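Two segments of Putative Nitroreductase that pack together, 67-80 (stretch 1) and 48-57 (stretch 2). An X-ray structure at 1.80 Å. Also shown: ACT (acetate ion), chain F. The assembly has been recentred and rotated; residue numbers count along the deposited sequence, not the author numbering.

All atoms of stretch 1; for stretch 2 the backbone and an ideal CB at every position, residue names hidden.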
# COMPACT_ATOMS: atom_id res chain seq x y z
N ASN A 67 18.66 16.69 20.31
CA ASN A 67 17.39 17.19 19.77
C ASN A 67 17.41 17.21 18.24
O ASN A 67 16.42 16.83 17.60
CB ASN A 67 17.06 18.58 20.27
CG ASN A 67 16.89 18.61 21.77
OD1 ASN A 67 16.64 17.59 22.41
ND2 ASN A 67 17.05 19.81 22.34
N GLY A 68 18.54 17.65 17.68
CA GLY A 68 18.72 17.63 16.22
C GLY A 68 18.69 16.21 15.66
O GLY A 68 18.13 15.97 14.57
N GLN A 69 19.31 15.26 16.39
CA GLN A 69 19.31 13.87 15.96
C GLN A 69 17.87 13.36 15.91
O GLN A 69 17.51 12.62 15.02
CB GLN A 69 20.14 12.98 16.88
CG GLN A 69 21.63 13.31 16.90
CD GLN A 69 22.35 12.63 18.05
OE1 GLN A 69 21.97 11.53 18.46
NE2 GLN A 69 23.38 13.27 18.58
N TRP A 70 17.03 13.81 16.86
CA TRP A 70 15.64 13.36 16.83
C TRP A 70 14.91 13.92 15.61
O TRP A 70 14.25 13.17 14.87
CB TRP A 70 14.89 13.70 18.12
CG TRP A 70 13.57 13.07 18.00
CD1 TRP A 70 13.28 11.73 18.11
CD2 TRP A 70 12.36 13.70 17.56
NE1 TRP A 70 11.95 11.50 17.78
CE2 TRP A 70 11.36 12.70 17.47
CE3 TRP A 70 12.02 15.03 17.26
CZ2 TRP A 70 10.05 12.99 17.10
CZ3 TRP A 70 10.72 15.30 16.89
CH2 TRP A 70 9.76 14.30 16.82
N TRP A 71 15.04 15.21 15.37
CA TRP A 71 14.38 15.85 14.23
C TRP A 71 14.87 15.23 12.92
O TRP A 71 14.08 15.11 11.99
CB TRP A 71 14.56 17.36 14.23
CG TRP A 71 13.67 18.07 15.22
CD1 TRP A 71 14.04 18.62 16.41
CD2 TRP A 71 12.26 18.22 15.13
NE1 TRP A 71 12.94 19.16 17.04
CE2 TRP A 71 11.83 18.92 16.28
CE3 TRP A 71 11.31 17.89 14.16
CZ2 TRP A 71 10.50 19.26 16.50
CZ3 TRP A 71 9.99 18.22 14.37
CH2 TRP A 71 9.60 18.90 15.54
N GLN A 72 16.15 14.87 12.82
CA GLN A 72 16.69 14.20 11.62
C GLN A 72 15.96 12.89 11.35
O GLN A 72 15.65 12.57 10.21
CB GLN A 72 18.17 13.86 11.74
CG GLN A 72 19.14 15.02 11.56
CD GLN A 72 20.59 14.63 11.91
OE1 GLN A 72 20.98 13.46 11.77
NE2 GLN A 72 21.37 15.61 12.37
N ARG A 73 15.69 12.13 12.40
CA ARG A 73 14.98 10.87 12.24
C ARG A 73 13.55 11.10 11.74
O ARG A 73 13.12 10.42 10.82
CB ARG A 73 14.97 10.10 13.57
CG ARG A 73 16.35 9.68 14.07
CD ARG A 73 16.25 9.22 15.51
NE ARG A 73 15.52 7.96 15.58
CZ ARG A 73 14.93 7.47 16.67
NH1 ARG A 73 14.92 8.17 17.81
NH2 ARG A 73 14.31 6.31 16.60
N LEU A 74 12.83 12.06 12.33
CA LEU A 74 11.44 12.33 11.86
C LEU A 74 11.44 12.86 10.42
O LEU A 74 10.62 12.48 9.58
CB LEU A 74 10.74 13.37 12.79
CG LEU A 74 9.27 13.66 12.38
CD1 LEU A 74 8.42 12.39 12.46
CD2 LEU A 74 8.69 14.83 13.24
N SER A 75 12.37 13.76 10.12
CA SER A 75 12.49 14.37 8.79
C SER A 75 12.75 13.29 7.73
O SER A 75 12.09 13.22 6.68
CB SER A 75 13.61 15.41 8.80
OG SER A 75 13.81 15.97 7.51
N ARG A 76 13.69 12.42 8.02
CA ARG A 76 14.03 11.32 7.11
C ARG A 76 12.91 10.30 6.97
O ARG A 76 12.64 9.82 5.85
CB ARG A 76 15.34 10.66 7.57
CG ARG A 76 15.90 9.57 6.66
CD ARG A 76 17.18 8.95 7.26
NE ARG A 76 18.14 9.99 7.64
CZ ARG A 76 19.07 10.50 6.84
NH1 ARG A 76 19.20 10.08 5.58
NH2 ARG A 76 19.88 11.46 7.31
N LEU A 77 12.26 9.95 8.08
CA LEU A 77 11.16 9.01 8.05
C LEU A 77 10.06 9.52 7.11
O LEU A 77 9.60 8.81 6.22
CB LEU A 77 10.61 8.76 9.48
CG LEU A 77 9.56 7.65 9.63
CD1 LEU A 77 9.54 7.13 11.09
CD2 LEU A 77 8.18 8.15 9.18
N LEU A 78 9.73 10.80 7.24
CA LEU A 78 8.65 11.36 6.43
C LEU A 78 9.07 11.51 4.98
O LEU A 78 8.30 11.17 4.06
CB LEU A 78 8.17 12.67 7.01
CG LEU A 78 7.35 12.60 8.33
CD1 LEU A 78 7.23 13.99 8.98
CD2 LEU A 78 5.99 11.97 8.02
N PHE A 79 10.30 11.96 4.76
CA PHE A 79 10.77 12.19 3.39
C PHE A 79 10.88 10.91 2.57
O PHE A 79 10.52 10.87 1.38
CB PHE A 79 12.09 12.94 3.39
CG PHE A 79 12.49 13.37 2.02
CD1 PHE A 79 11.76 14.38 1.37
CD2 PHE A 79 13.50 12.72 1.34
CE1 PHE A 79 12.06 14.76 0.09
CE2 PHE A 79 13.83 13.10 0.04
CZ PHE A 79 13.10 14.11 -0.59
N ARG A 80 11.39 9.85 3.19
CA ARG A 80 11.55 8.59 2.49
C ARG A 80 10.18 7.94 2.31
O ARG A 80 10.02 7.11 1.44
CB ARG A 80 12.48 7.66 3.26
CG ARG A 80 13.95 8.12 3.39
CD ARG A 80 14.78 7.74 2.20
NE ARG A 80 16.14 8.30 2.28
CZ ARG A 80 16.62 9.31 1.53
NH1 ARG A 80 15.90 9.92 0.59
NH2 ARG A 80 17.89 9.70 1.72
N UNK A 48 4.39 26.41 10.85
CA UNK A 48 5.08 25.48 9.95
C UNK A 48 6.42 25.10 10.57
O UNK A 48 7.15 25.97 11.04
CB UNK A 48 5.28 26.09 8.56
N UNK A 49 6.72 23.80 10.64
CA UNK A 49 8.00 23.31 11.11
C UNK A 49 8.76 22.83 9.88
O UNK A 49 8.36 21.88 9.23
CB UNK A 49 7.84 22.20 12.15
N UNK A 50 9.86 23.49 9.55
CA UNK A 50 10.64 23.13 8.38
C UNK A 50 11.52 21.95 8.70
O UNK A 50 12.38 22.03 9.58
CB UNK A 50 11.48 24.31 7.89
N UNK A 51 11.35 20.85 7.96
CA UNK A 51 12.12 19.64 8.21
C UNK A 51 13.36 19.53 7.34
O UNK A 51 14.17 18.63 7.51
CB UNK A 51 11.24 18.41 7.99
N UNK A 52 13.48 20.41 6.36
CA UNK A 52 14.62 20.34 5.44
C UNK A 52 16.01 20.47 6.08
O UNK A 52 16.92 19.75 5.67
CB UNK A 52 14.47 21.44 4.39
N UNK A 53 16.18 21.37 7.06
CA UNK A 53 17.51 21.44 7.71
C UNK A 53 18.01 20.14 8.33
O UNK A 53 19.22 19.98 8.55
CB UNK A 53 17.48 22.51 8.81
N UNK A 54 17.12 19.18 8.56
CA UNK A 54 17.49 17.91 9.19
C UNK A 54 17.61 16.76 8.21
O UNK A 54 17.89 15.63 8.62
CB UNK A 54 16.46 17.55 10.26
N UNK A 55 17.39 17.03 6.93
CA UNK A 55 17.46 16.03 5.87
C UNK A 55 18.86 16.27 5.28
O UNK A 55 19.00 16.89 4.24
CB UNK A 55 16.34 16.16 4.84
N UNK A 56 19.90 15.77 5.94
CA UNK A 56 21.25 16.17 5.55
C UNK A 56 22.40 15.13 5.63
O UNK A 56 22.26 13.99 5.15
CB UNK A 56 21.64 17.36 6.43
N UNK A 57 23.54 15.58 6.19
CA UNK A 57 24.79 14.81 6.33
C UNK A 57 25.30 14.88 7.80
O UNK A 57 24.61 14.45 8.73
CB UNK A 57 25.85 15.35 5.37
C ACT F . 12.74 22.75 15.11
O ACT F . 13.47 22.72 14.08
OXT ACT F . 11.76 22.00 15.06
CH3 ACT F . 13.01 23.60 16.32

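Position 48 lies on a strand, and nothing of the helix comes within 5.5 Å of its ideal CB, so stretch 1 sets no preference; the residue is Ala 48. At position 49, still extended, CA-to-CB points toward the helix, with the ideal CB 5.0 Å from CZ3 of Trp 71. That gap, bordered by an indole, would suit a mid-sized apolar side chain such as valine, isoleucine, leucine or methionine. Ile 49 fills it, its CD1 lying 4.0 Å from Trp 71 CH2. Position 50 is out of reach and free; it is Asp 50.

Position 51 points toward the helix, its ideal CB 3.6 Å from Ser 75 OG, between Trp 71 and Leu 78. The backbone O here accepts a hydrogen bond from Ser 75 OG at 2.7 Å. Apolar neighbours favour leucine, isoleucine or methionine. Leu 51 reaches both: CD2 is 3.9 Å from Trp 71 CE3, and CD1 is 3.7 Å from Leu 78 CD1.

Position 52 opens a 3-10 segment and points away, which suits a polar residue; Lys 52 forms a salt bridge from NZ to Asp 50 OD1 (2.8 Å). Position 53 (phi -57°) admits proline, and is Pro 53.

The backbone comes closest at position 54, where the CA of 54 and the CA of Gln 72 are 4.5 Å apart. The ideal CB is 3.6 Å from Gln 72 CA, yet the side chain can run along the helix past Gly 68 and Trp 71, and beyond them lies an acetate. A long flat residue fits, and one ending in a donor could also meet the ion. In Tyr 54, the ring receives Trp 71 CB over one face, 3.5 Å from the centroid, while the two aromatic systems, their planes 28° apart, barely overlap. Its OH donates to acetate O at 2.6 Å.

At position 55, CA-to-CB points sideways, but Ser 75, Arg 76 and Phe 79 are near enough for a branched or long apolar chain. Leu 55 turns its end inward: CD1 is 3.5 Å from Phe 79 CB, and CD2 sits over that ring's face, 3.8 Å from its centroid.

Position 56 has open space around its CB, and Gln 72 offers a polar end, so a long polar residue is reasonable. Poorly ordered Gln 56 brings NE2 to 3.5 Å from Gln 72 NE2. Position 57 points away, unconstrained, and holds Glu 57.

Stretch 2 48-57: AIDLKPYLQE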
# COMPACT_ATOMS: atom_id res chain seq x y z
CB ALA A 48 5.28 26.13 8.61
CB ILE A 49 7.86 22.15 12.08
CG1 ILE A 49 6.95 22.53 13.26
CG2 ILE A 49 9.24 21.66 12.54
CD1 ILE A 49 6.81 21.41 14.28
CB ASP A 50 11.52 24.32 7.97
CG ASP A 50 12.35 24.07 6.73
OD1 ASP A 50 12.24 23.02 6.07
OD2 ASP A 50 13.16 24.99 6.44
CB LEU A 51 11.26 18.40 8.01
CG LEU A 51 10.07 18.22 8.94
CD1 LEU A 51 9.17 17.09 8.46
CD2 LEU A 51 10.54 17.99 10.37
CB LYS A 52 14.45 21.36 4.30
CG LYS A 52 13.29 21.02 3.38
CD LYS A 52 13.15 21.97 2.23
CE LYS A 52 12.86 23.40 2.66
NZ LYS A 52 11.58 23.57 3.41
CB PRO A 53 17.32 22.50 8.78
CG PRO A 53 16.22 23.37 8.24
CD PRO A 53 15.27 22.39 7.61
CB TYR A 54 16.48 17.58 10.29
CG TYR A 54 16.31 18.70 11.24
CD1 TYR A 54 17.26 18.93 12.24
CD2 TYR A 54 15.20 19.53 11.17
CE1 TYR A 54 17.11 19.97 13.14
CE2 TYR A 54 15.06 20.61 12.05
CZ TYR A 54 16.01 20.80 13.04
OH TYR A 54 15.90 21.84 13.93
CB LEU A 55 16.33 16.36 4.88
CG LEU A 55 15.80 15.39 3.84
CD1 LEU A 55 15.12 14.27 4.56
CD2 LEU A 55 14.82 16.09 2.88
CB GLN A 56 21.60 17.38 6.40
CG GLN A 56 21.46 17.08 7.90
CD GLN A 56 22.31 17.97 8.77
OE1 GLN A 56 23.39 18.43 8.35
NE2 GLN A 56 21.87 18.18 10.00
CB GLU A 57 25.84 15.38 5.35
CG GLU A 57 25.42 15.50 3.88
CD GLU A 57 26.50 16.15 3.00
OE1 GLU A 57 27.56 16.52 3.54
OE2 GLU A 57 26.28 16.30 1.78
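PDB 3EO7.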